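Local coordinates for protein spydx (PDB 2J43) that binds host lung glycogen through this pair of family 41 carbohydrate-binding modules, part of a streptococcal virulence factor that probably hydrolyses alpha-1,6-glucosidic linkages as a pullulanase, at residues V186-H199 against F203-P215. Numbering follows the deposited sequence.
Sequences VQPKDYLFKELDNH and FVKDTDPKVYNNP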
ATOM      1  N   VAL A 186       2.291   1.755  24.730  1.00 17.52           N
ATOM      2  CA  VAL A 186       3.564   2.131  24.115  1.00 18.31           C
ATOM      3  C   VAL A 186       3.630   3.654  23.998  1.00 19.04           C
ATOM      4  O   VAL A 186       4.691   4.259  24.238  1.00 20.60           O
ATOM      5  CB  VAL A 186       3.773   1.422  22.769  1.00 17.51           C
ATOM      6  CG1 VAL A 186       4.986   1.997  22.025  1.00 18.54           C
ATOM      7  CG2 VAL A 186       4.003  -0.027  23.035  1.00 17.08           C
ATOM      8  N   GLN A 187       2.523   4.232  23.642  1.00 19.75           N
ATOM      9  CA  GLN A 187       2.257   5.651  23.900  1.00 21.75           C
ATOM     10  C   GLN A 187       0.797   5.826  24.326  1.00 22.44           C
ATOM     11  O   GLN A 187      -0.037   4.954  24.121  1.00 23.36           O
ATOM     12  CB  GLN A 187       2.663   6.483  22.663  1.00 21.57           C
ATOM     13  CG  GLN A 187       1.941   6.131  21.363  1.00 23.28           C
ATOM     14  CD  GLN A 187       0.514   6.586  21.344  1.00 22.88           C
ATOM     15  OE1 GLN A 187      -0.410   5.839  20.960  1.00 26.28           O
ATOM     16  NE2 GLN A 187       0.304   7.840  21.752  1.00 21.12           N
ATOM     17  N   PRO A 188       0.465   6.944  24.977  1.00 24.75           N
ATOM     18  CA  PRO A 188      -0.824   7.041  25.663  1.00 25.91           C
ATOM     19  C   PRO A 188      -2.061   7.412  24.878  1.00 25.78           C
ATOM     20  O   PRO A 188      -3.154   7.330  25.419  1.00 28.01           O
ATOM     21  CB  PRO A 188      -0.555   8.104  26.771  1.00 25.82           C
ATOM     22  CG  PRO A 188       0.571   8.870  26.333  1.00 26.02           C
ATOM     23  CD  PRO A 188       1.313   8.111  25.224  1.00 25.83           C
ATOM     24  N   LYS A 189      -1.932   7.845  23.641  1.00 25.77           N
ATOM     25  CA  LYS A 189      -3.110   8.330  22.965  1.00 25.95           C
ATOM     26  C   LYS A 189      -3.644   7.245  22.066  1.00 25.13           C
ATOM     27  O   LYS A 189      -2.924   6.670  21.259  1.00 24.60           O
ATOM     28  CB  LYS A 189      -2.791   9.600  22.175  1.00 26.95           C
ATOM     29  CG  LYS A 189      -2.927  10.906  23.002  1.00 31.76           C
ATOM     30  CD  LYS A 189      -2.029  12.022  22.434  1.00 37.25           C
ATOM     31  CE  LYS A 189      -1.036  12.618  23.470  1.00 38.63           C
ATOM     32  NZ  LYS A 189       0.367  12.481  22.929  1.00 39.69           N
ATOM     33  N   ASP A 190      -4.927   7.019  22.183  1.00 22.91           N
ATOM     34  CA  ASP A 190      -5.623   6.058  21.344  1.00 22.71           C
ATOM     35  C   ASP A 190      -5.491   6.421  19.875  1.00 21.78           C
ATOM     36  O   ASP A 190      -5.670   7.594  19.494  1.00 22.59           O
ATOM     37  CB  ASP A 190      -7.082   6.075  21.667  1.00 22.91           C
ATOM     38  CG  ASP A 190      -7.427   5.405  22.999  1.00 25.65           C
ATOM     39  OD1 ASP A 190      -6.603   4.646  23.565  1.00 23.15           O
ATOM     40  OD2 ASP A 190      -8.584   5.540  23.480  1.00 25.03           O
ATOM     41  N   TYR A 191      -5.212   5.426  19.050  1.00 18.94           N
ATOM     42  CA  TYR A 191      -5.254   5.609  17.603  1.00 18.67           C
ATOM     43  C   TYR A 191      -6.662   5.467  17.111  1.00 19.63           C
ATOM     44  O   TYR A 191      -7.349   4.531  17.441  1.00 20.07           O
ATOM     45  CB  TYR A 191      -4.421   4.541  16.915  1.00 18.23           C
ATOM     46  CG  TYR A 191      -2.973   4.614  17.175  1.00 16.44           C
ATOM     47  CD1 TYR A 191      -2.210   5.603  16.629  1.00 17.65           C
ATOM     48  CD2 TYR A 191      -2.332   3.665  17.976  1.00 17.05           C
ATOM     49  CE1 TYR A 191      -0.857   5.683  16.844  1.00 17.33           C
ATOM     50  CE2 TYR A 191      -1.009   3.696  18.190  1.00 16.47           C
ATOM     51  CZ  TYR A 191      -0.235   4.713  17.658  1.00 19.59           C
ATOM     52  OH  TYR A 191       1.101   4.725  17.942  1.00 19.00           O
ATOM     53  N   LEU A 192      -7.092   6.389  16.251  1.00 20.28           N
ATOM     54  CA  LEU A 192      -8.424   6.360  15.699  1.00 22.01           C
ATOM     55  C   LEU A 192      -8.325   6.409  14.180  1.00 22.47           C
ATOM     56  O   LEU A 192      -7.518   7.162  13.634  1.00 23.45           O
ATOM     57  CB  LEU A 192      -9.205   7.587  16.211  1.00 22.87           C
ATOM     58  CG  LEU A 192     -10.369   7.381  17.187  1.00 30.69           C
ATOM     59  CD1 LEU A 192     -10.182   6.225  18.225  1.00 31.06           C
ATOM     60  CD2 LEU A 192     -10.700   8.722  17.905  1.00 32.36           C
ATOM     61  N   PHE A 193      -9.124   5.590  13.515  1.00 22.28           N
ATOM     62  CA  PHE A 193      -9.145   5.587  12.047  1.00 23.57           C
ATOM     63  C   PHE A 193     -10.532   5.449  11.514  1.00 24.52           C
ATOM     64  O   PHE A 193     -11.264   4.566  11.869  1.00 26.22           O
ATOM     65  CB  PHE A 193      -8.253   4.461  11.498  1.00 22.21           C
ATOM     66  CG  PHE A 193      -8.050   4.523  10.000  1.00 22.22           C
ATOM     67  CD1 PHE A 193      -7.251   5.518   9.445  1.00 23.13           C
ATOM     68  CD2 PHE A 193      -8.626   3.589   9.183  1.00 23.43           C
ATOM     69  CE1 PHE A 193      -7.079   5.580   8.061  1.00 23.49           C
ATOM     70  CE2 PHE A 193      -8.442   3.630   7.800  1.00 23.98           C
ATOM     71  CZ  PHE A 193      -7.661   4.622   7.259  1.00 23.54           C
ATOM     72  N   LYS A 194     -10.895   6.323  10.569  1.00 28.17           N
ATOM     73  CA  LYS A 194     -12.248   6.311  10.018  1.00 29.99           C
ATOM     74  C   LYS A 194     -12.294   6.488   8.490  1.00 30.71           C
ATOM     75  O   LYS A 194     -13.292   6.977   7.969  1.00 32.90           O
ATOM     76  CB  LYS A 194     -13.083   7.426  10.690  1.00 30.76           C
ATOM     77  CG  LYS A 194     -12.502   8.825  10.578  1.00 33.12           C
ATOM     78  CD  LYS A 194     -13.599   9.906  10.565  1.00 38.20           C
ATOM     79  CE  LYS A 194     -14.110  10.259  11.941  1.00 39.48           C
ATOM     80  NZ  LYS A 194     -14.891  11.556  11.914  1.00 41.26           N
ATOM     81  N   GLU A 195     -11.238   6.116   7.782  1.00 31.38           N
ATOM     82  CA  GLU A 195     -11.258   6.116   6.312  1.00 32.51           C
ATOM     83  C   GLU A 195     -11.319   4.673   5.778  1.00 31.97           C
ATOM     84  O   GLU A 195     -10.559   4.293   4.897  1.00 31.47           O
ATOM     85  CB  GLU A 195     -10.011   6.843   5.740  1.00 33.37           C
ATOM     86  CG  GLU A 195      -9.514   8.086   6.481  1.00 37.66           C
ATOM     87  CD  GLU A 195      -8.349   8.787   5.763  1.00 41.40           C
ATOM     88  OE1 GLU A 195      -7.258   8.185   5.523  1.00 40.90           O
ATOM     89  OE2 GLU A 195      -8.535   9.968   5.412  1.00 46.71           O
ATOM     90  N   LEU A 196     -12.219   3.846   6.307  1.00 33.35           N
ATOM     91  CA  LEU A 196     -12.232   2.417   5.944  1.00 34.03           C
ATOM     92  C   LEU A 196     -12.636   2.065   4.501  1.00 35.90           C
ATOM     93  O   LEU A 196     -12.424   0.932   4.058  1.00 36.33           O
ATOM     94  CB  LEU A 196     -13.108   1.617   6.901  1.00 34.21           C
ATOM     95  CG  LEU A 196     -12.778   1.676   8.394  1.00 33.97           C
ATOM     96  CD1 LEU A 196     -13.926   1.033   9.198  1.00 35.81           C
ATOM     97  CD2 LEU A 196     -11.462   0.992   8.717  1.00 34.61           C
ATOM     98  N   ASP A 197     -13.233   3.000   3.776  1.00 37.10           N
ATOM     99  CA  ASP A 197     -13.678   2.703   2.414  1.00 38.04           C
ATOM    100  C   ASP A 197     -12.534   2.801   1.419  1.00 37.33           C
ATOM    101  O   ASP A 197     -12.515   2.059   0.432  1.00 38.50           O
ATOM    102  CB  ASP A 197     -14.835   3.620   2.011  1.00 39.18           C
ATOM    103  CG  ASP A 197     -16.132   3.270   2.720  1.00 41.85           C
ATOM    104  OD1 ASP A 197     -16.185   2.249   3.446  1.00 46.35           O
ATOM    105  OD2 ASP A 197     -17.168   3.956   2.600  1.00 47.25           O
ATOM    106  N   ASN A 198     -11.573   3.677   1.684  1.00 35.72           N
ATOM    107  CA  ASN A 198     -10.395   3.806   0.815  1.00 34.92           C
ATOM    108  C   ASN A 198      -9.230   2.878   1.159  1.00 32.21           C
ATOM    109  O   ASN A 198      -8.291   2.715   0.372  1.00 32.04           O
ATOM    110  CB  ASN A 198      -9.869   5.232   0.858  1.00 35.58           C
ATOM    111  CG  ASN A 198     -10.863   6.245   0.325  1.00 38.22           C
ATOM    112  OD1 ASN A 198     -11.766   5.911  -0.442  1.00 41.87           O
ATOM    113  ND2 ASN A 198     -10.695   7.500   0.737  1.00 41.82           N
ATOM    114  N   HIS A 199      -9.269   2.284   2.346  1.00 29.73           N
ATOM    115  CA  HIS A 199      -8.039   1.771   2.931  1.00 27.53           C
ATOM    116  C   HIS A 199      -8.232   0.487   3.692  1.00 25.49           C
ATOM    117  O   HIS A 199      -9.082   0.387   4.571  1.00 25.84           O
ATOM    118  CB  HIS A 199      -7.450   2.812   3.856  1.00 26.90           C
ATOM    119  CG  HIS A 199      -6.806   3.946   3.131  1.00 28.50           C
ATOM    120  ND1 HIS A 199      -5.594   3.821   2.476  1.00 29.68           N
ATOM    121  CD2 HIS A 199      -7.226   5.213   2.919  1.00 26.64           C
ATOM    122  CE1 HIS A 199      -5.281   4.982   1.918  1.00 29.56           C
ATOM    123  NE2 HIS A 199      -6.256   5.845   2.174  1.00 28.07           N
ATOM    124  N   PHE A 203      -0.792   2.229   9.076  1.00 15.83           N
ATOM    125  CA  PHE A 203       0.597   2.159   9.420  1.00 15.65           C
ATOM    126  C   PHE A 203       0.843   3.043  10.611  1.00 16.51           C
ATOM    127  O   PHE A 203       0.493   4.230  10.603  1.00 17.12           O
ATOM    128  CB  PHE A 203       1.469   2.608   8.237  1.00 16.09           C
ATOM    129  CG  PHE A 203       1.169   1.842   6.995  1.00 14.07           C
ATOM    130  CD1 PHE A 203       1.929   0.769   6.636  1.00 15.08           C
ATOM    131  CD2 PHE A 203       0.068   2.154   6.230  1.00 15.09           C
ATOM    132  CE1 PHE A 203       1.563  -0.006   5.508  1.00 15.35           C
ATOM    133  CE2 PHE A 203      -0.272   1.417   5.111  1.00 16.81           C
ATOM    134  CZ  PHE A 203       0.486   0.329   4.761  1.00 14.55           C
ATOM    135  N   VAL A 204       1.374   2.443  11.671  1.00 16.00           N
ATOM    136  CA  VAL A 204       1.818   3.165  12.874  1.00 16.89           C
ATOM    137  C   VAL A 204       3.224   2.777  13.231  1.00 15.83           C
ATOM    138  O   VAL A 204       3.738   1.744  12.783  1.00 14.88           O
ATOM    139  CB  VAL A 204       0.864   2.961  14.107  1.00 17.74           C
ATOM    140  CG1 VAL A 204      -0.460   3.733  13.910  1.00 20.20           C
ATOM    141  CG2 VAL A 204       0.632   1.533  14.360  1.00 21.01           C
ATOM    142  N   LYS A 205       3.927   3.650  13.957  1.00 16.13           N
ATOM    143  CA  LYS A 205       5.304   3.393  14.280  1.00 17.03           C
ATOM    144  C   LYS A 205       5.746   3.949  15.644  1.00 17.45           C
ATOM    145  O   LYS A 205       5.181   4.944  16.093  1.00 17.76           O
ATOM    146  CB  LYS A 205       6.225   4.030  13.217  1.00 17.54           C
ATOM    147  CG  LYS A 205       6.022   5.518  12.979  1.00 18.65           C
ATOM    148  CD  LYS A 205       7.081   6.031  11.949  1.00 21.73           C
ATOM    149  CE  LYS A 205       6.921   7.483  11.620  1.00 21.74           C
ATOM    150  NZ  LYS A 205       7.250   8.424  12.759  1.00 22.50           N
ATOM    151  N   ASP A 206       6.714   3.272  16.258  1.00 18.88           N
ATOM    152  CA  ASP A 206       7.424   3.767  17.429  1.00 19.62           C
ATOM    153  C   ASP A 206       6.442   4.269  18.507  1.00 20.18           C
ATOM    154  O   ASP A 206       5.536   3.510  18.918  1.00 19.50           O
ATOM    155  CB  ASP A 206       8.448   4.834  16.947  1.00 20.21           C
ATOM    156  CG  ASP A 206       9.395   4.282  15.898  1.00 20.54           C
ATOM    157  OD1 ASP A 206      10.052   3.268  16.173  1.00 27.16           O
ATOM    158  OD2 ASP A 206       9.526   4.789  14.797  1.00 30.32           O
ATOM    159  N   THR A 207       6.591   5.533  18.948  1.00 20.76           N
ATOM    160  CA  THR A 207       5.686   6.161  19.885  1.00 21.57           C
ATOM    161  C   THR A 207       4.926   7.319  19.276  1.00 21.31           C
ATOM    162  O   THR A 207       4.387   8.195  19.964  1.00 22.09           O
ATOM    163  CB  THR A 207       6.415   6.649  21.133  1.00 21.48           C
ATOM    164  OG1 THR A 207       7.517   7.493  20.761  1.00 23.28           O
ATOM    165  CG2 THR A 207       7.047   5.472  21.866  1.00 21.23           C
ATOM    166  N   ASP A 208       4.830   7.287  17.957  1.00 21.76           N
ATOM    167  CA  ASP A 208       4.121   8.294  17.210  1.00 21.16           C
ATOM    168  C   ASP A 208       2.620   8.071  17.312  1.00 20.70           C
ATOM    169  O   ASP A 208       2.121   7.007  16.954  1.00 19.55           O
ATOM    170  CB  ASP A 208       4.611   8.160  15.765  1.00 21.39           C
ATOM    171  CG  ASP A 208       4.103   9.233  14.827  1.00 22.31           C
ATOM    172  OD1 ASP A 208       3.085   9.904  15.084  1.00 22.27           O
ATOM    173  OD2 ASP A 208       4.720   9.422  13.729  1.00 24.44           O
ATOM    174  N   PRO A 209       1.873   9.063  17.786  1.00 21.12           N
ATOM    175  CA  PRO A 209       0.434   8.936  17.950  1.00 20.82           C
ATOM    176  C   PRO A 209      -0.410   9.009  16.658  1.00 21.18           C
ATOM    177  O   PRO A 209      -1.606   8.828  16.749  1.00 22.38           O
ATOM    178  CB  PRO A 209       0.092  10.148  18.837  1.00 22.06           C
ATOM    179  CG  PRO A 209       0.989  11.147  18.368  1.00 21.28           C
ATOM    180  CD  PRO A 209       2.336  10.403  18.212  1.00 21.28           C
ATOM    181  N   LYS A 210       0.185   9.271  15.488  1.00 22.06           N
ATOM    182  CA  LYS A 210      -0.602   9.351  14.268  1.00 22.95           C
ATOM    183  C   LYS A 210      -0.801   8.017  13.584  1.00 22.34           C
ATOM    184  O   LYS A 210       0.145   7.259  13.519  1.00 23.07           O
ATOM    185  CB  LYS A 210       0.110  10.259  13.263  1.00 24.17           C
ATOM    186  CG  LYS A 210       0.076  11.713  13.651  1.00 28.26           C
ATOM    187  CD  LYS A 210       0.831  12.546  12.597  1.00 32.81           C
ATOM    188  CE  LYS A 210       0.341  13.994  12.563  1.00 37.09           C
ATOM    189  NZ  LYS A 210       1.015  14.792  11.473  1.00 36.60           N
ATOM    190  N   VAL A 211      -2.006   7.795  13.061  1.00 21.43           N
ATOM    191  CA  VAL A 211      -2.292   6.704  12.121  1.00 22.34           C
ATOM    192  C   VAL A 211      -2.099   7.232  10.712  1.00 22.12           C
ATOM    193  O   VAL A 211      -2.696   8.238  10.339  1.00 22.56           O
ATOM    194  CB  VAL A 211      -3.734   6.257  12.154  1.00 22.46           C
ATOM    195  CG1 VAL A 211      -3.932   4.983  11.333  1.00 23.81           C
ATOM    196  CG2 VAL A 211      -4.167   6.005  13.569  1.00 23.49           C
ATOM    197  N   TYR A 212      -1.292   6.513   9.940  1.00 20.73           N
ATOM    198  CA  TYR A 212      -0.957   6.883   8.579  1.00 19.70           C
ATOM    199  C   TYR A 212      -1.641   5.897   7.672  1.00 19.80           C
ATOM    200  O   TYR A 212      -1.823   4.727   8.007  1.00 18.28           O
ATOM    201  CB  TYR A 212       0.541   6.852   8.379  1.00 18.55           C
ATOM    202  CG  TYR A 212       1.301   7.795   9.257  1.00 18.51           C
ATOM    203  CD1 TYR A 212       1.544   9.110   8.848  1.00 18.22           C
ATOM    204  CD2 TYR A 212       1.821   7.381  10.461  1.00 16.74           C
ATOM    205  CE1 TYR A 212       2.235   9.969   9.634  1.00 17.92           C
ATOM    206  CE2 TYR A 212       2.569   8.251  11.280  1.00 16.16           C
ATOM    207  CZ  TYR A 212       2.740   9.567  10.862  1.00 20.81           C
ATOM    208  OH  TYR A 212       3.467  10.485  11.606  1.00 21.30           O
ATOM    209  N   ASN A 213      -2.043   6.392   6.505  1.00 18.95           N
ATOM    210  CA  ASN A 213      -2.729   5.591   5.505  1.00 18.74           C
ATOM    211  C   ASN A 213      -1.771   5.060   4.398  1.00 18.14           C
ATOM    212  O   ASN A 213      -2.219   4.515   3.409  1.00 17.90           O
ATOM    213  CB  ASN A 213      -3.897   6.365   4.926  1.00 18.29           C
ATOM    214  CG  ASN A 213      -3.473   7.524   4.060  1.00 21.74           C
ATOM    215  OD1 ASN A 213      -2.356   7.574   3.561  1.00 20.59           O
ATOM    216  ND2 ASN A 213      -4.367   8.490   3.912  1.00 23.89           N
ATOM    217  N   ASN A 214      -0.473   5.187   4.649  1.00 17.15           N
ATOM    218  CA  ASN A 214       0.580   4.773   3.724  1.00 17.82           C
ATOM    219  C   ASN A 214       1.858   4.439   4.423  1.00 16.86           C
ATOM    220  O   ASN A 214       2.126   4.956   5.516  1.00 16.41           O
ATOM    221  CB  ASN A 214       0.829   5.916   2.704  1.00 17.77           C
ATOM    222  CG  ASN A 214       1.334   7.192   3.366  1.00 16.85           C
ATOM    223  OD1 ASN A 214       0.524   8.065   3.770  1.00 23.45           O
ATOM    224  ND2 ASN A 214       2.609   7.294   3.537  1.00 14.15           N
ATOM    225  N   PRO A 215       2.681   3.579   3.826  1.00 16.07           N
ATOM    226  CA  PRO A 215       3.899   3.127   4.474  1.00 16.04           C
ATOM    227  C   PRO A 215       5.063   4.097   4.465  1.00 15.57           C
ATOM    228  O   PRO A 215       6.112   3.752   4.998  1.00 17.44           O
ATOM    229  CB  PRO A 215       4.262   1.865   3.669  1.00 15.51           C
ATOM    230  CG  PRO A 215       3.735   2.132   2.352  1.00 15.98           C
ATOM    231  CD  PRO A 215       2.454   2.897   2.533  1.00 16.66           C
TER
HETATM  232  O   HOH W   1      -3.687   9.110  18.176  1.00 24.28           O
HETATM  233  O   HOH W   2       2.669   3.112  19.534  1.00 20.38           O
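Tyr-191 reaches across to Val-204 and the Asp-208 to Val-211 stretch, and its hydroxyl makes the main direct polar link: OH donates to Asp-208 O at 2.7 Å, coming from above the carbonyl plane. A water donates to the same hydroxyl and to Asp-206 O, tying the phenol to the type II' turn from Lys-205 to Asp-208. Another water joins Asp-190 O to Pro-209 O. Farther along, Asn-213 ND2 gives Glu-195 OE1 a straight but weak 3.3 Å bond, with amide and carboxylate nearly coplanar.

Apolar contacts pack round the ring. Val-204 CG1 makes a CH-pi contact over one face, 3.8 Å from the Tyr-191 centroid. Val-211 straddles two aromatics: CG2 lies 3.7 Å from Tyr-191 CD1, while CG1, anti to the backbone N (chi1 -171°), touches Phe-193 CD1 at 3.9 Å.

At the far end Asn-213 CB lies over one face of the His-199 imidazole in a CH-pi contact, 3.7 Å from the centroid, with the amide plane nearly parallel to the ring; Tyr-106 bonds His-199 ND1.

The segments share no direct backbone hydrogen bonds. Strands 191-193 and 201-205 are opposite outer strands of the mixed sheet in the second module, paired with 170-176 and 113-119 respectively; the chain after 201-205 runs back past 191-193, and side chains and waters join the two edges here.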